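Local atomic coordinates of flagellar hook-associated protein (Burkholderia pseudomallei, PDB entry 4UT1), a protein that probably serves as a structural component of the bacterial flagellum, at the junction that follows the hook. Residues K584-N587 and T592-G595; T139-A144 and S442-A447; Y371-D376 and P401-G406. All coordinates share one frame; numbering follows the deposited sequence.

How the contacts relate
The three contacts sample the helical body of the chain and one of its beta domains. In sequence, contact 3 is nested inside the long loop that contact 2 closes, and contact 1 follows both. Contacts 1 and 2 have centres about 22 Å apart and share two neighbours, helices 113-129 and 287-322: both belong to the helical part. Contact 3 joins two sheets of the D2-like region, its centre about 26 Å from that of contact 1 and about 39 Å from that of contact 2, across the chain's centre. After the beta domains the chain returns to the helical part through helices 572-579 and 593-630, the second of which starts at contact 1; the molecule is elongated.

Contact 1 (K584-N587 and T592-G595); sequences KTMN and TLTG
Lys-584 and Thr-592 lie with their CA atoms 4.4 Å apart, yet no hydrogen bond joins segments 584-587 and 592-595; the unusual feature is a close approach made by side chains, carbon on carbon or carbon on oxygen. At the solvent-facing end, Lys-584 CG lies 4.2 Å from Thr-592 CG2, while the extended lysine chain runs on away from segment 592-595. On the buried end Leu-593 is the main partner. Its CD2 methyl stands 4.1 Å from Thr-585 OG1, the two side chains crossing at a slant, and 4.4 Å from Met-586 CG. Thr-585 holds OG1 between its backbone N and carbonyl carbon (chi1 58°), and that hydroxyl is hydrogen-bonded to Ser-313 OG of helix 287-322, which accounts for a polar atom at a buried position. Met-586 starts out toward the helix start, with CG 4.2 Å from Thr-592 O, but then folds at chi2 (-53°) and again at chi3, so its thioether end turns away from Thr-592 and Leu-593; the side chain also packs on Ser-313 and Thr-368. Leu-593 in turn touches Phe-121 of helix 113-129, which places the contact between helices of the body. The other polar feature belongs to the helix itself. Thr-592 OG1 accepts from Gly-595 N at 3.0 Å, with an N-H...O angle of 155°, and so takes up an amide of the first turn that has no earlier carbonyl of the helix to bind. Together, the evidence defines a tight return of the chain: Thr-585 and Met-586 both face Thr-591, which is the classic beta bulge, and the next residue, Thr-592, is the threonine N-cap that opens helix 593-630.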
loop_
_atom_site.group_PDB
_atom_site.type_symbol
_atom_site.label_atom_id
_atom_site.label_comp_id
_atom_site.label_asym_id
_atom_site.label_seq_id
_atom_site.Cartn_x
_atom_site.Cartn_y
_atom_site.Cartn_z
ATOM N N LYS A 584 11.232 11.764 -0.852
ATOM C CA LYS A 584 11.299 10.416 -1.412
ATOM C C LYS A 584 10.945 9.343 -0.383
ATOM O O LYS A 584 11.817 8.786 0.291
ATOM C CB LYS A 584 12.685 10.166 -2.001
ATOM C CG LYS A 584 13.031 11.139 -3.115
ATOM C CD LYS A 584 14.333 10.766 -3.806
ATOM C CE LYS A 584 14.761 11.849 -4.781
ATOM N NZ LYS A 584 15.994 11.478 -5.523
ATOM N N THR A 585 9.655 9.028 -0.292
ATOM C CA THR A 585 9.152 8.161 0.763
ATOM C C THR A 585 8.788 6.768 0.278
ATOM O O THR A 585 8.515 5.874 1.085
ATOM C CB THR A 585 7.915 8.784 1.431
ATOM O OG1 THR A 585 6.899 9.013 0.440
ATOM C CG2 THR A 585 8.289 10.103 2.101
ATOM N N MET A 586 8.778 6.590 -1.040
ATOM C CA MET A 586 8.338 5.343 -1.639
ATOM C C MET A 586 9.502 4.572 -2.246
ATOM O O MET A 586 10.544 5.155 -2.573
ATOM C CB MET A 586 7.266 5.611 -2.705
ATOM C CG MET A 586 6.040 6.368 -2.177
ATOM S SD MET A 586 5.308 5.591 -0.717
ATOM C CE MET A 586 4.787 4.012 -1.386
ATOM N N ASN A 587 9.304 3.263 -2.393
ATOM C CA ASN A 587 10.302 2.369 -2.972
ATOM C C ASN A 587 11.644 2.514 -2.268
ATOM O O ASN A 587 12.663 2.795 -2.901
ATOM C CB ASN A 587 10.465 2.628 -4.473
ATOM C CG ASN A 587 9.162 2.478 -5.241
ATOM O OD1 ASN A 587 8.842 3.291 -6.110
ATOM N ND2 ASN A 587 8.401 1.439 -4.922
ATOM N N THR A 592 9.238 9.760 -5.149
ATOM C CA THR A 592 8.242 10.657 -4.579
ATOM C C THR A 592 6.840 10.068 -4.730
ATOM O O THR A 592 6.669 9.017 -5.343
ATOM C CB THR A 592 8.271 12.030 -5.261
ATOM O OG1 THR A 592 7.802 11.893 -6.606
ATOM C CG2 THR A 592 9.687 12.591 -5.288
ATOM N N LEU A 593 5.850 10.744 -4.159
ATOM C CA LEU A 593 4.471 10.288 -4.251
ATOM C C LEU A 593 4.005 10.229 -5.707
ATOM O O LEU A 593 3.399 9.245 -6.133
ATOM C CB LEU A 593 3.551 11.202 -3.432
ATOM C CG LEU A 593 3.746 11.180 -1.917
ATOM C CD1 LEU A 593 2.931 12.266 -1.240
ATOM C CD2 LEU A 593 3.368 9.824 -1.374
ATOM N N THR A 594 4.286 11.277 -6.472
ATOM C CA THR A 594 3.826 11.339 -7.858
ATOM C C THR A 594 4.662 10.414 -8.726
ATOM O O THR A 594 4.163 9.831 -9.691
ATOM C CB THR A 594 3.887 12.771 -8.423
ATOM O OG1 THR A 594 5.210 13.285 -8.255
ATOM C CG2 THR A 594 2.900 13.672 -7.695
ATOM N N GLY A 595 5.931 10.260 -8.365
ATOM C CA GLY A 595 6.791 9.306 -9.037
ATOM C C GLY A 595 6.295 7.891 -8.799
ATOM O O GLY A 595 6.293 7.058 -9.708
#

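Contact 2 (T139-A144 and S442-A447); sequences TAMSNA and SAIAAA. With EDO (1,2-ethanediol), chain C; EDO (1,2-ethanediol), chain H.
Ile-444 reaches across to helix 134-193, where Ala-140 and Met-141 receive it. Its CB stays back, 5.1 Å from Met-141 CE, and the longer branch makes the approach. CG1, the next atom, has Met-141 CE at 3.8 Å. The terminal CD1 lies 3.8 Å from Ala-140 CB and 4.1 Å from Met-141 CE, so this methyl rests on two successive residues of the helix. The near-straight second torsion (chi2 166°) carries CD1 this far out. From the other side Met-141 is bent at chi2 (-65°) but extended at chi3, which delivers its CE methyl rather than its sulfur: the two side chains meet tip to tip. All three residues are buried, and Ala-140 also packs on Leu-124 and Val-127 of helix 113-129.

Polar bonds secure the backbone around this apolar meeting. Arg-137 NH1 binds Ile-444 O, and the side-chain amide of Asn-322 holds Ala-443 O and Ala-445 N. Away from the isoleucine, Asn-143 is gripped by two ethanediol molecules, probably from the crystallisation liquor: its OD1 accepts from O1 of one at 2.8 Å, and its ND2 donates to O1 of the other at 2.7 Å.

Segment 442-447 bends right after the touching residue, where a weak bond of 3.2 Å runs from Ala-446 N to Ile-444 O. This is an inverse gamma turn centred on Ala-445, in a loop laid against the helical domain.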
loop_
_atom_site.group_PDB
_atom_site.type_symbol
_atom_site.label_atom_id
_atom_site.label_comp_id
_atom_site.label_asym_id
_atom_site.label_seq_id
_atom_site.Cartn_x
_atom_site.Cartn_y
_atom_site.Cartn_z
ATOM N N THR A 139 -9.031 27.457 -0.073
ATOM C CA THR A 139 -8.610 26.855 -1.334
ATOM C C THR A 139 -7.811 25.580 -1.087
ATOM O O THR A 139 -8.045 24.554 -1.738
ATOM C CB THR A 139 -7.788 27.832 -2.168
ATOM O OG1 THR A 139 -8.638 28.904 -2.598
ATOM C CG2 THR A 139 -7.193 27.151 -3.394
ATOM N N ALA A 140 -6.884 25.641 -0.139
ATOM C CA ALA A 140 -6.116 24.460 0.248
ATOM C C ALA A 140 -7.023 23.300 0.655
ATOM O O ALA A 140 -6.767 22.146 0.312
ATOM C CB ALA A 140 -5.155 24.800 1.387
ATOM N N MET A 141 -8.066 23.598 1.417
ATOM C CA MET A 141 -8.985 22.547 1.853
ATOM C C MET A 141 -9.807 21.986 0.682
ATOM O O MET A 141 -10.142 20.791 0.666
ATOM C CB MET A 141 -9.903 23.079 2.958
ATOM C CG MET A 141 -9.191 23.301 4.287
ATOM S SD MET A 141 -8.622 21.702 4.948
ATOM C CE MET A 141 -7.965 22.207 6.523
ATOM N N SER A 142 -10.131 22.833 -0.297
ATOM C CA SER A 142 -10.832 22.367 -1.491
ATOM C C SER A 142 -9.957 21.408 -2.290
ATOM O O SER A 142 -10.452 20.397 -2.787
ATOM C CB SER A 142 -11.277 23.535 -2.374
ATOM O OG SER A 142 -12.285 24.278 -1.717
ATOM N N ASN A 143 -8.666 21.725 -2.383
ATOM C CA ASN A 143 -7.671 20.835 -2.986
ATOM C C ASN A 143 -7.617 19.482 -2.279
ATOM O O ASN A 143 -7.525 18.429 -2.931
ATOM C CB ASN A 143 -6.275 21.488 -2.958
ATOM C CG ASN A 143 -6.186 22.694 -3.860
ATOM O OD1 ASN A 143 -6.927 22.806 -4.829
ATOM N ND2 ASN A 143 -5.285 23.615 -3.540
ATOM N N ALA A 144 -7.657 19.523 -0.948
ATOM C CA ALA A 144 -7.707 18.303 -0.132
ATOM C C ALA A 144 -8.966 17.502 -0.455
ATOM O O ALA A 144 -8.922 16.277 -0.584
ATOM C CB ALA A 144 -7.670 18.645 1.343
ATOM N N SER A 442 -8.452 26.830 9.238
ATOM C CA SER A 442 -7.652 27.304 10.365
ATOM C C SER A 442 -6.790 26.193 10.970
ATOM O O SER A 442 -5.819 26.472 11.689
ATOM C CB SER A 442 -8.559 27.904 11.444
ATOM O OG SER A 442 -9.248 29.044 10.936
ATOM N N ALA A 443 -7.142 24.942 10.690
ATOM C CA ALA A 443 -6.392 23.814 11.244
ATOM C C ALA A 443 -5.035 23.613 10.571
ATOM O O ALA A 443 -4.191 22.878 11.084
ATOM C CB ALA A 443 -7.222 22.520 11.144
ATOM N N ILE A 444 -4.831 24.231 9.412
ATOM C CA ILE A 444 -3.524 24.172 8.770
ATOM C C ILE A 444 -2.525 24.952 9.642
ATOM O O ILE A 444 -2.717 26.131 9.915
ATOM C CB ILE A 444 -3.568 24.734 7.334
ATOM C CG1 ILE A 444 -4.521 23.894 6.474
ATOM C CG2 ILE A 444 -2.171 24.751 6.706
ATOM C CD1 ILE A 444 -4.886 24.540 5.164
ATOM N N ALA A 445 -1.493 24.267 10.112
ATOM C CA ALA A 445 -0.516 24.884 11.003
ATOM C C ALA A 445 0.618 25.487 10.181
ATOM O O ALA A 445 1.648 24.856 9.981
ATOM C CB ALA A 445 0.016 23.859 11.998
ATOM N N ALA A 446 0.420 26.712 9.703
ATOM C CA ALA A 446 1.357 27.328 8.771
ATOM C C ALA A 446 2.610 27.872 9.448
ATOM O O ALA A 446 3.645 28.009 8.813
ATOM C CB ALA A 446 0.664 28.448 7.998
ATOM N N ALA A 447 2.508 28.172 10.729
ATOM C CA ALA A 447 3.604 28.828 11.443
ATOM C C ALA A 447 4.549 27.838 12.114
ATOM O O ALA A 447 4.133 26.766 12.540
ATOM C CB ALA A 447 3.037 29.777 12.468
HETATM C C1 EDO C . -8.485 21.173 -7.433
HETATM O O1 EDO C . -9.075 21.664 -6.219
HETATM C C2 EDO C . -7.024 20.799 -7.180
HETATM O O2 EDO C . -6.762 19.422 -7.500
HETATM C C1 EDO H . -4.101 25.888 -5.774
HETATM O O1 EDO H . -4.579 26.052 -4.444
HETATM C C2 EDO H . -2.884 24.987 -5.818
HETATM O O2 EDO H . -2.862 24.355 -7.098
#

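Contact 3 (Y371-D376 and P401-G406); sequences YALSYD and PTMTIG
Asp-376 OD1, three residues along from the Leu-373 that meets Met-403 and Ile-405, is gripped by two backbone amides, Ala-378 N and Lys-379 N. The first of these bonds makes an Asx turn, and the pair ties together the bend between strands 371-375 and 380-384. The contact between segments 371-376 and 401-406 itself is wholly apolar, and no hydrogen bond crosses it.

Leu-373 carries its side of it. With CG anti to the backbone N (chi1 -173°), its CD1 methyl is brought to 4.2 Å from Ile-405 CD1 and 4.5 Å from Met-403 SD. These last two atoms are themselves 4.2 Å apart, so the three form a near-equilateral triangle, and the leucine methyl sits over the gap between the side chains rather than over either one. Such a placement follows from the alternation of strand 402-405: Met-403 and Ile-405, two residues apart, both send their side chains toward strand 371-375, whereas Thr-402 and Thr-404 are exposed. Met-403 offers the side of its chain, its CE methyl lying farther off at 4.7 Å from Leu-373 CD2. Ile-405 uses the end of its longer branch, extended at chi2 (172°).

Further side chains close the layer: Met-403 also packs on Leu-410 and Tyr-380, and Ile-405 on Val-391 and Ala-394. The backbones stay well apart, with the CA atoms of Leu-373 and Ile-405 9.8 Å from each other, the nearest such pair. Leu-373 instead bonds through its backbone to Phe-422 in its own five-stranded sheet, while strand 402-405 edges a three-stranded one. Two antiparallel sheets packed face to face through their hydrophobic side chains are the hallmark of a beta sandwich, here in the D2-like domain.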
loop_
_atom_site.group_PDB
_atom_site.type_symbol
_atom_site.label_atom_id
_atom_site.label_comp_id
_atom_site.label_asym_id
_atom_site.label_seq_id
_atom_site.Cartn_x
_atom_site.Cartn_y
_atom_site.Cartn_z
ATOM N N TYR A 371 0.126 -9.499 2.153
ATOM C CA TYR A 371 0.949 -10.522 2.807
ATOM C C TYR A 371 0.155 -11.592 3.528
ATOM O O TYR A 371 -1.018 -11.419 3.845
ATOM C CB TYR A 371 1.924 -9.864 3.800
ATOM C CG TYR A 371 2.619 -8.689 3.181
ATOM C CD1 TYR A 371 3.774 -8.851 2.424
ATOM C CD2 TYR A 371 2.079 -7.413 3.291
ATOM C CE1 TYR A 371 4.384 -7.761 1.809
ATOM C CE2 TYR A 371 2.680 -6.322 2.684
ATOM C CZ TYR A 371 3.828 -6.499 1.942
ATOM O OH TYR A 371 4.409 -5.402 1.342
ATOM N N ALA A 372 0.823 -12.710 3.806
ATOM C CA ALA A 372 0.290 -13.669 4.755
ATOM C C ALA A 372 1.370 -13.877 5.812
ATOM O O ALA A 372 2.535 -14.031 5.462
ATOM C CB ALA A 372 -0.082 -14.982 4.074
ATOM N N LEU A 373 0.975 -13.811 7.083
ATOM C CA LEU A 373 1.839 -14.218 8.200
ATOM C C LEU A 373 1.468 -15.631 8.643
ATOM O O LEU A 373 0.335 -15.886 9.087
ATOM C CB LEU A 373 1.709 -13.266 9.384
ATOM C CG LEU A 373 2.730 -13.563 10.491
ATOM C CD1 LEU A 373 4.028 -12.891 10.150
ATOM C CD2 LEU A 373 2.191 -13.098 11.822
ATOM N N SER A 374 2.422 -16.549 8.533
ATOM C CA SER A 374 2.144 -17.946 8.837
ATOM C C SER A 374 3.053 -18.413 9.957
ATOM O O SER A 374 4.141 -17.880 10.143
ATOM C CB SER A 374 2.323 -18.825 7.597
ATOM O OG SER A 374 3.627 -18.682 7.059
ATOM N N TYR A 375 2.595 -19.414 10.692
ATOM C CA TYR A 375 3.357 -19.911 11.829
ATOM C C TYR A 375 3.499 -21.410 11.676
ATOM O O TYR A 375 2.512 -22.078 11.453
ATOM C CB TYR A 375 2.653 -19.552 13.141
ATOM C CG TYR A 375 3.412 -19.987 14.370
ATOM C CD1 TYR A 375 4.563 -19.328 14.762
ATOM C CD2 TYR A 375 2.978 -21.065 15.133
ATOM C CE1 TYR A 375 5.271 -19.728 15.887
ATOM C CE2 TYR A 375 3.680 -21.473 16.270
ATOM C CZ TYR A 375 4.824 -20.798 16.636
ATOM O OH TYR A 375 5.529 -21.189 17.754
ATOM N N ASP A 376 4.716 -21.939 11.789
ATOM C CA ASP A 376 4.921 -23.368 11.563
ATOM C C ASP A 376 5.258 -24.126 12.860
ATOM O O ASP A 376 5.702 -25.268 12.813
ATOM C CB ASP A 376 6.017 -23.584 10.502
ATOM C CG ASP A 376 7.417 -23.223 11.000
ATOM O OD1 ASP A 376 7.572 -22.758 12.147
ATOM O OD2 ASP A 376 8.375 -23.394 10.218
ATOM N N PRO A 401 3.125 -12.430 21.669
ATOM C CA PRO A 401 4.132 -12.336 20.611
ATOM C C PRO A 401 4.029 -11.037 19.820
ATOM O O PRO A 401 2.968 -10.712 19.277
ATOM C CB PRO A 401 3.818 -13.545 19.713
ATOM C CG PRO A 401 2.803 -14.374 20.478
ATOM C CD PRO A 401 2.077 -13.414 21.348
ATOM N N THR A 402 5.129 -10.301 19.768
ATOM C CA THR A 402 5.221 -9.119 18.921
ATOM C C THR A 402 6.484 -9.253 18.089
ATOM O O THR A 402 7.487 -9.780 18.565
ATOM C CB THR A 402 5.263 -7.824 19.741
ATOM O OG1 THR A 402 6.461 -7.805 20.529
ATOM C CG2 THR A 402 4.060 -7.739 20.663
ATOM N N MET A 403 6.435 -8.782 16.850
ATOM C CA MET A 403 7.572 -8.864 15.941
ATOM C C MET A 403 7.510 -7.786 14.861
ATOM O O MET A 403 6.462 -7.179 14.624
ATOM C CB MET A 403 7.645 -10.248 15.293
ATOM C CG MET A 403 6.644 -10.470 14.170
ATOM S SD MET A 403 6.183 -12.206 14.015
ATOM C CE MET A 403 5.085 -12.344 15.406
ATOM N N THR A 404 8.650 -7.540 14.224
ATOM C CA THR A 404 8.733 -6.589 13.132
ATOM C C THR A 404 9.338 -7.259 11.906
ATOM O O THR A 404 10.432 -7.810 11.968
ATOM C CB THR A 404 9.578 -5.350 13.512
ATOM O OG1 THR A 404 8.962 -4.676 14.613
ATOM C CG2 THR A 404 9.672 -4.385 12.333
ATOM N N ILE A 405 8.609 -7.222 10.796
ATOM C CA ILE A 405 9.084 -7.803 9.547
ATOM C C ILE A 405 8.719 -6.901 8.387
ATOM O O ILE A 405 7.569 -6.522 8.263
ATOM C CB ILE A 405 8.462 -9.188 9.284
ATOM C CG1 ILE A 405 8.739 -10.140 10.452
ATOM C CG2 ILE A 405 8.967 -9.759 7.965
ATOM C CD1 ILE A 405 7.983 -11.459 10.352
ATOM N N GLY A 406 9.693 -6.568 7.548
ATOM C CA GLY A 406 9.431 -5.899 6.282
ATOM C C GLY A 406 8.621 -4.614 6.323
ATOM O O GLY A 406 7.860 -4.318 5.391
#